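Local coordinates for protein putative NAD-dependent epimerase/dehydratase (Bacillus halodurans, PDB 3E8X) that binds NADP in a Rossmann-type domain and is probably an NAD(P)-dependent epimerase or dehydratase, though its substrate is not known, at residues A[45-57]-A[65-78]. Residues are numbered along the deposited sequence; the frame is centred on the assembly and turned at random.
With NAP (NADP nicotinamide-adenine-dinucleotide phosphate), chain B.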
loop_
_atom_site.group_PDB
_atom_site.type_symbol
_atom_site.label_atom_id
_atom_site.label_comp_id
_atom_site.label_asym_id
_atom_site.label_seq_id
_atom_site.Cartn_x
_atom_site.Cartn_y
_atom_site.Cartn_z
ATOM N N GLY A 45 -2.231 33.995 7.829
ATOM C CA GLY A 45 -2.567 34.726 6.594
ATOM C C GLY A 45 -2.956 33.885 5.392
ATOM O O GLY A 45 -3.106 34.409 4.285
ATOM N N HIS A 46 -3.127 32.574 5.602
ATOM C CA HIS A 46 -3.521 31.658 4.547
ATOM C C HIS A 46 -5.030 31.565 4.472
ATOM O O HIS A 46 -5.733 32.063 5.329
ATOM C CB HIS A 46 -2.870 30.266 4.737
ATOM C CG HIS A 46 -1.387 30.345 4.865
ATOM N ND1 HIS A 46 -0.603 30.999 3.939
ATOM C CD2 HIS A 46 -0.543 29.908 5.831
ATOM C CE1 HIS A 46 0.664 30.938 4.318
ATOM N NE2 HIS A 46 0.727 30.273 5.459
ATOM N N GLU A 47 -5.492 31.022 3.361
ATOM C CA GLU A 47 -6.906 30.763 3.153
ATOM C C GLU A 47 -7.130 29.258 3.237
ATOM O O GLU A 47 -6.875 28.550 2.300
ATOM C CB GLU A 47 -7.365 31.340 1.816
ATOM C CG GLU A 47 -7.086 32.809 1.726
ATOM C CD GLU A 47 -7.984 33.540 0.749
ATOM O OE1 GLU A 47 -8.464 32.924 -0.238
ATOM O OE2 GLU A 47 -8.188 34.749 0.963
ATOM N N PRO A 48 -7.610 28.775 4.417
ATOM C CA PRO A 48 -7.909 27.364 4.543
ATOM C C PRO A 48 -9.235 26.981 3.885
ATOM O O PRO A 48 -10.289 27.615 4.108
ATOM C CB PRO A 48 -7.937 27.129 6.075
ATOM C CG PRO A 48 -7.565 28.399 6.700
ATOM C CD PRO A 48 -7.885 29.467 5.694
ATOM N N VAL A 49 -9.153 25.948 3.042
ATOM C CA VAL A 49 -10.284 25.395 2.323
ATOM C C VAL A 49 -10.510 24.048 2.960
ATOM O O VAL A 49 -9.664 23.175 2.878
ATOM C CB VAL A 49 -10.032 25.308 0.778
ATOM C CG1 VAL A 49 -11.242 24.625 0.055
ATOM C CG2 VAL A 49 -9.706 26.728 0.172
ATOM N N ALA A 50 -11.655 23.894 3.633
ATOM C CA ALA A 50 -11.956 22.646 4.335
ATOM C C ALA A 50 -12.685 21.690 3.419
ATOM O O ALA A 50 -13.739 22.044 2.849
ATOM C CB ALA A 50 -12.800 22.938 5.596
HETATM N N MSE A 51 -12.137 20.488 3.269
HETATM C CA MSE A 51 -12.846 19.413 2.556
HETATM C C MSE A 51 -13.569 18.523 3.576
HETATM O O MSE A 51 -12.970 17.973 4.511
HETATM C CB MSE A 51 -11.904 18.571 1.668
HETATM C CG MSE A 51 -12.536 17.361 0.964
HETATM SE SE MSE A 51 -11.233 16.513 -0.194
HETATM C CE MSE A 51 -11.689 14.552 -0.246
ATOM N N VAL A 52 -14.860 18.378 3.333
ATOM C CA VAL A 52 -15.788 17.636 4.202
ATOM C C VAL A 52 -16.661 16.689 3.377
ATOM O O VAL A 52 -16.974 16.967 2.242
ATOM C CB VAL A 52 -16.701 18.617 5.022
ATOM C CG1 VAL A 52 -15.828 19.428 5.886
ATOM C CG2 VAL A 52 -17.508 19.547 4.115
ATOM N N ARG A 53 -17.026 15.572 3.997
ATOM C CA ARG A 53 -17.906 14.559 3.412
ATOM C C ARG A 53 -19.348 15.051 3.318
ATOM O O ARG A 53 -20.068 14.727 2.369
ATOM C CB ARG A 53 -17.898 13.294 4.273
ATOM C CG ARG A 53 -16.682 12.407 4.108
ATOM C CD ARG A 53 -16.901 11.026 4.749
ATOM N NE ARG A 53 -16.438 10.919 6.141
ATOM C CZ ARG A 53 -16.213 9.756 6.761
ATOM N NH1 ARG A 53 -15.790 9.736 8.016
ATOM N NH2 ARG A 53 -16.399 8.594 6.134
ATOM N N ASN A 54 -19.805 15.794 4.330
ATOM C CA ASN A 54 -21.164 16.390 4.231
ATOM C C ASN A 54 -21.230 17.855 4.557
ATOM O O ASN A 54 -20.512 18.333 5.417
ATOM C CB ASN A 54 -22.273 15.574 4.922
ATOM C CG ASN A 54 -22.168 15.551 6.440
ATOM O OD1 ASN A 54 -23.154 15.775 7.168
ATOM N ND2 ASN A 54 -20.995 15.209 6.924
ATOM N N GLU A 55 -22.123 18.520 3.829
ATOM C CA GLU A 55 -22.266 19.971 3.817
ATOM C C GLU A 55 -22.574 20.561 5.208
ATOM O O GLU A 55 -22.260 21.715 5.483
ATOM C CB GLU A 55 -23.381 20.362 2.818
ATOM C CG GLU A 55 -23.134 21.653 2.040
ATOM C CD GLU A 55 -24.112 21.855 0.898
ATOM O OE1 GLU A 55 -25.343 21.829 1.127
ATOM O OE2 GLU A 55 -23.645 22.046 -0.239
ATOM N N GLU A 56 -23.204 19.764 6.069
ATOM C CA GLU A 56 -23.648 20.236 7.377
ATOM C C GLU A 56 -22.461 20.474 8.331
ATOM O O GLU A 56 -22.590 21.186 9.323
ATOM C CB GLU A 56 -24.698 19.272 7.974
ATOM C CG GLU A 56 -26.070 19.306 7.263
ATOM C CD GLU A 56 -27.117 18.394 7.913
ATOM O OE1 GLU A 56 -27.015 18.131 9.134
ATOM O OE2 GLU A 56 -28.057 17.947 7.213
ATOM N N GLN A 57 -21.292 19.913 7.997
ATOM C CA GLN A 57 -20.078 20.114 8.799
ATOM C C GLN A 57 -19.432 21.472 8.511
ATOM O O GLN A 57 -18.653 21.975 9.318
ATOM C CB GLN A 57 -19.066 19.006 8.542
ATOM C CG GLN A 57 -19.359 17.686 9.235
ATOM C CD GLN A 57 -18.370 16.606 8.778
ATOM O OE1 GLN A 57 -17.409 16.882 8.017
ATOM N NE2 GLN A 57 -18.597 15.377 9.229
ATOM N N GLY A 65 -12.234 28.791 11.291
ATOM C CA GLY A 65 -11.206 29.385 10.444
ATOM C C GLY A 65 -11.228 29.140 8.940
ATOM O O GLY A 65 -10.467 29.769 8.232
ATOM N N ALA A 66 -12.099 28.260 8.448
ATOM C CA ALA A 66 -12.135 27.960 7.018
ATOM C C ALA A 66 -12.676 29.129 6.216
ATOM O O ALA A 66 -13.664 29.787 6.620
ATOM C CB ALA A 66 -12.948 26.695 6.726
ATOM N N SER A 67 -11.988 29.382 5.104
ATOM C CA SER A 67 -12.327 30.421 4.121
ATOM C C SER A 67 -13.390 29.957 3.122
ATOM O O SER A 67 -14.129 30.772 2.549
ATOM C CB SER A 67 -11.062 30.803 3.311
ATOM O OG SER A 67 -10.262 31.701 4.076
ATOM N N ASP A 68 -13.416 28.646 2.909
ATOM C CA ASP A 68 -14.283 28.002 1.922
ATOM C C ASP A 68 -14.448 26.555 2.342
ATOM O O ASP A 68 -13.631 26.035 3.076
ATOM C CB ASP A 68 -13.685 28.101 0.503
ATOM C CG ASP A 68 -14.438 29.092 -0.391
ATOM O OD1 ASP A 68 -15.676 28.908 -0.548
ATOM O OD2 ASP A 68 -13.805 30.037 -0.945
ATOM N N ILE A 69 -15.523 25.939 1.891
ATOM C CA ILE A 69 -15.840 24.562 2.186
ATOM C C ILE A 69 -16.048 23.913 0.842
ATOM O O ILE A 69 -16.666 24.526 -0.112
ATOM C CB ILE A 69 -17.159 24.441 2.990
ATOM C CG1 ILE A 69 -17.083 25.190 4.340
ATOM C CG2 ILE A 69 -17.581 23.007 3.154
ATOM C CD1 ILE A 69 -16.061 24.774 5.377
ATOM N N VAL A 70 -15.490 22.718 0.719
ATOM C CA VAL A 70 -15.732 21.882 -0.446
ATOM C C VAL A 70 -16.195 20.524 0.062
ATOM O O VAL A 70 -15.585 19.941 0.983
ATOM C CB VAL A 70 -14.474 21.750 -1.377
ATOM C CG1 VAL A 70 -14.040 23.102 -1.836
ATOM C CG2 VAL A 70 -13.273 20.983 -0.677
ATOM N N VAL A 71 -17.267 20.043 -0.552
ATOM C CA VAL A 71 -17.925 18.793 -0.183
ATOM C C VAL A 71 -17.414 17.719 -1.155
ATOM O O VAL A 71 -17.670 17.779 -2.343
ATOM C CB VAL A 71 -19.494 18.975 -0.237
ATOM C CG1 VAL A 71 -20.254 17.649 0.058
ATOM C CG2 VAL A 71 -19.900 20.118 0.712
ATOM N N ALA A 72 -16.620 16.780 -0.642
ATOM C CA ALA A 72 -15.997 15.754 -1.460
ATOM C C ALA A 72 -15.636 14.604 -0.534
ATOM O O ALA A 72 -15.595 14.774 0.664
ATOM C CB ALA A 72 -14.769 16.294 -2.162
ATOM N N ASN A 73 -15.397 13.436 -1.118
ATOM C CA ASN A 73 -15.218 12.187 -0.397
ATOM C C ASN A 73 -14.011 11.495 -1.052
ATOM O O ASN A 73 -13.968 11.342 -2.241
ATOM C CB ASN A 73 -16.539 11.405 -0.543
ATOM C CG ASN A 73 -16.555 10.065 0.153
ATOM O OD1 ASN A 73 -15.571 9.360 0.235
ATOM N ND2 ASN A 73 -17.740 9.679 0.608
ATOM N N LEU A 74 -13.053 11.037 -0.281
ATOM C CA LEU A 74 -11.871 10.343 -0.843
ATOM C C LEU A 74 -12.182 9.001 -1.558
ATOM O O LEU A 74 -11.347 8.483 -2.294
ATOM C CB LEU A 74 -10.810 10.106 0.252
ATOM C CG LEU A 74 -10.039 11.330 0.804
ATOM C CD1 LEU A 74 -9.242 10.940 2.105
ATOM C CD2 LEU A 74 -9.137 11.908 -0.297
ATOM N N GLU A 75 -13.363 8.443 -1.297
ATOM C CA GLU A 75 -13.798 7.215 -1.899
ATOM C C GLU A 75 -14.579 7.429 -3.203
ATOM O O GLU A 75 -14.877 6.468 -3.899
ATOM C CB GLU A 75 -14.626 6.412 -0.900
ATOM C CG GLU A 75 -13.833 6.037 0.349
ATOM C CD GLU A 75 -14.551 5.065 1.249
ATOM O OE1 GLU A 75 -15.419 5.518 2.013
ATOM O OE2 GLU A 75 -14.228 3.852 1.214
ATOM N N GLU A 76 -14.879 8.680 -3.540
ATOM C CA GLU A 76 -15.575 9.021 -4.755
ATOM C C GLU A 76 -14.689 9.929 -5.592
ATOM O O GLU A 76 -13.517 10.087 -5.287
ATOM C CB GLU A 76 -16.906 9.682 -4.385
ATOM C CG GLU A 76 -17.816 8.706 -3.644
ATOM C CD GLU A 76 -19.088 9.302 -3.092
ATOM O OE1 GLU A 76 -19.268 10.539 -3.120
ATOM O OE2 GLU A 76 -19.907 8.485 -2.606
ATOM N N ASP A 77 -15.215 10.502 -6.662
ATOM C CA ASP A 77 -14.465 11.472 -7.462
ATOM C C ASP A 77 -14.392 12.801 -6.685
ATOM O O ASP A 77 -15.384 13.470 -6.489
ATOM C CB ASP A 77 -15.169 11.680 -8.804
ATOM C CG ASP A 77 -14.360 12.483 -9.792
ATOM O OD1 ASP A 77 -13.449 13.240 -9.393
ATOM O OD2 ASP A 77 -14.668 12.356 -10.994
ATOM N N PHE A 78 -13.212 13.169 -6.227
ATOM C CA PHE A 78 -13.068 14.392 -5.447
ATOM C C PHE A 78 -12.209 15.468 -6.141
ATOM O O PHE A 78 -11.755 16.415 -5.476
ATOM C CB PHE A 78 -12.520 14.070 -4.049
ATOM C CG PHE A 78 -11.182 13.365 -4.057
ATOM C CD1 PHE A 78 -10.016 14.081 -4.018
ATOM C CD2 PHE A 78 -11.104 11.991 -4.099
ATOM C CE1 PHE A 78 -8.777 13.436 -4.052
ATOM C CE2 PHE A 78 -9.901 11.359 -4.116
ATOM C CZ PHE A 78 -8.739 12.075 -4.081
HETATM P PA NAP B . -9.334 12.313 13.211
HETATM O O1A NAP B . -9.813 10.861 13.112
HETATM O O2A NAP B . -9.908 13.223 14.276
HETATM O O5B NAP B . -9.482 12.935 11.723
HETATM C C5B NAP B . -9.758 12.147 10.550
HETATM C C4B NAP B . -10.692 12.845 9.564
HETATM O O4B NAP B . -10.679 12.065 8.354
HETATM C C3B NAP B . -12.175 12.952 10.003
HETATM O O3B NAP B . -12.678 14.300 10.050
HETATM C C2B NAP B . -12.947 12.191 8.938
HETATM O O2B NAP B . -14.235 12.736 8.559
HETATM C C1B NAP B . -11.960 12.244 7.761
HETATM N N9A NAP B . -12.332 11.224 6.747
HETATM C C8A NAP B . -12.571 9.922 6.969
HETATM N N7A NAP B . -12.928 9.343 5.806
HETATM C C5A NAP B . -12.904 10.299 4.855
HETATM C C6A NAP B . -13.171 10.313 3.482
HETATM N N6A NAP B . -13.535 9.177 2.851
HETATM N N1A NAP B . -13.092 11.464 2.777
HETATM C C2A NAP B . -12.740 12.592 3.395
HETATM N N3A NAP B . -12.475 12.621 4.718
HETATM C C4A NAP B . -12.545 11.487 5.465
HETATM O O3 NAP B . -7.712 12.260 13.423
HETATM P PN NAP B . -6.751 13.349 14.169
HETATM O O1N NAP B . -6.722 12.967 15.624
HETATM O O2N NAP B . -7.127 14.701 13.604
HETATM O O5D NAP B . -5.263 12.945 13.724
HETATM C C5D NAP B . -4.760 13.293 12.439
HETATM C C4D NAP B . -3.949 12.115 11.930
HETATM O O4D NAP B . -2.819 11.857 12.765
HETATM C C3D NAP B . -4.768 10.832 11.926
HETATM O O3D NAP B . -5.526 10.769 10.709
HETATM C C2D NAP B . -3.731 9.731 12.168
HETATM O O2D NAP B . -3.426 8.993 11.003
HETATM C C1D NAP B . -2.457 10.470 12.641
HETATM N N1N NAP B . -1.837 9.972 13.908
HETATM C C2N NAP B . -2.570 9.648 15.001
HETATM C C3N NAP B . -1.933 9.199 16.178
HETATM C C7N NAP B . -2.698 8.861 17.438
HETATM O O7N NAP B . -2.077 8.805 18.516
HETATM N N7N NAP B . -4.029 8.694 17.360
HETATM C C4N NAP B . -0.540 9.092 16.205
HETATM C C5N NAP B . 0.184 9.435 15.076
HETATM C C6N NAP B . -0.494 9.873 13.950
HETATM P P2B NAP B . -15.570 12.755 9.508
HETATM O O1X NAP B . -15.487 14.020 10.319
HETATM O O2X NAP B . -16.723 12.788 8.510
HETATM O O3X NAP B . -15.424 11.508 10.355
HETATM O O HOH W 1 -10.886 30.925 0.057
#
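The adenosine 2'-phosphate end of the NADP pocket is built where two parallel strands, 47-52 and 68-71, run out: Arg53 and Gln57 follow the first, Asn73 and Leu74 the second. Five backbone bonds join the segments, among them Val70 N to Ala50 O (2.8 Å), Val52 N to Val70 O and Ala72 N to Val52 O. On one face Met51, modelled as selenomethionine with CG anti to the backbone N (chi1 176°), lays CB against Val70 CG2 and carries SE past Ala72 CB. Its terminal CE then reaches Leu74 CD2 (3.7 Å), which itself sits over a face of the Phe78 ring. The other face has Val52 CG2 on Ile69 CG2 (3.6 Å) and Ala50 CB on Ile69 CD1, with Leu61 of helix 58-63, the crossover helix of this Rossmann-type beta-alpha-beta unit, touching all three. In the conformers modelled here, Arg53 spreads one guanidinium face over adenine N7A while NE donates to phosphate O2X (3.0 Å); Gln57 NE2 gives the same oxygen a nearly straight bond (174°), a pairing consistent with selection of NADP over NAD. Asn73 OD1 accepts from Glu75 N (2.8 Å) in an Asx turn. The same OD1 of Asn73 weakly takes NADP N6A (3.3 Å). An alanine here would leave Glu75 N and adenine N6A without this acceptor and is likely to loosen the turn. Leu74 CG packs near NADP N1A (3.6 Å), with Met51 CE also against it.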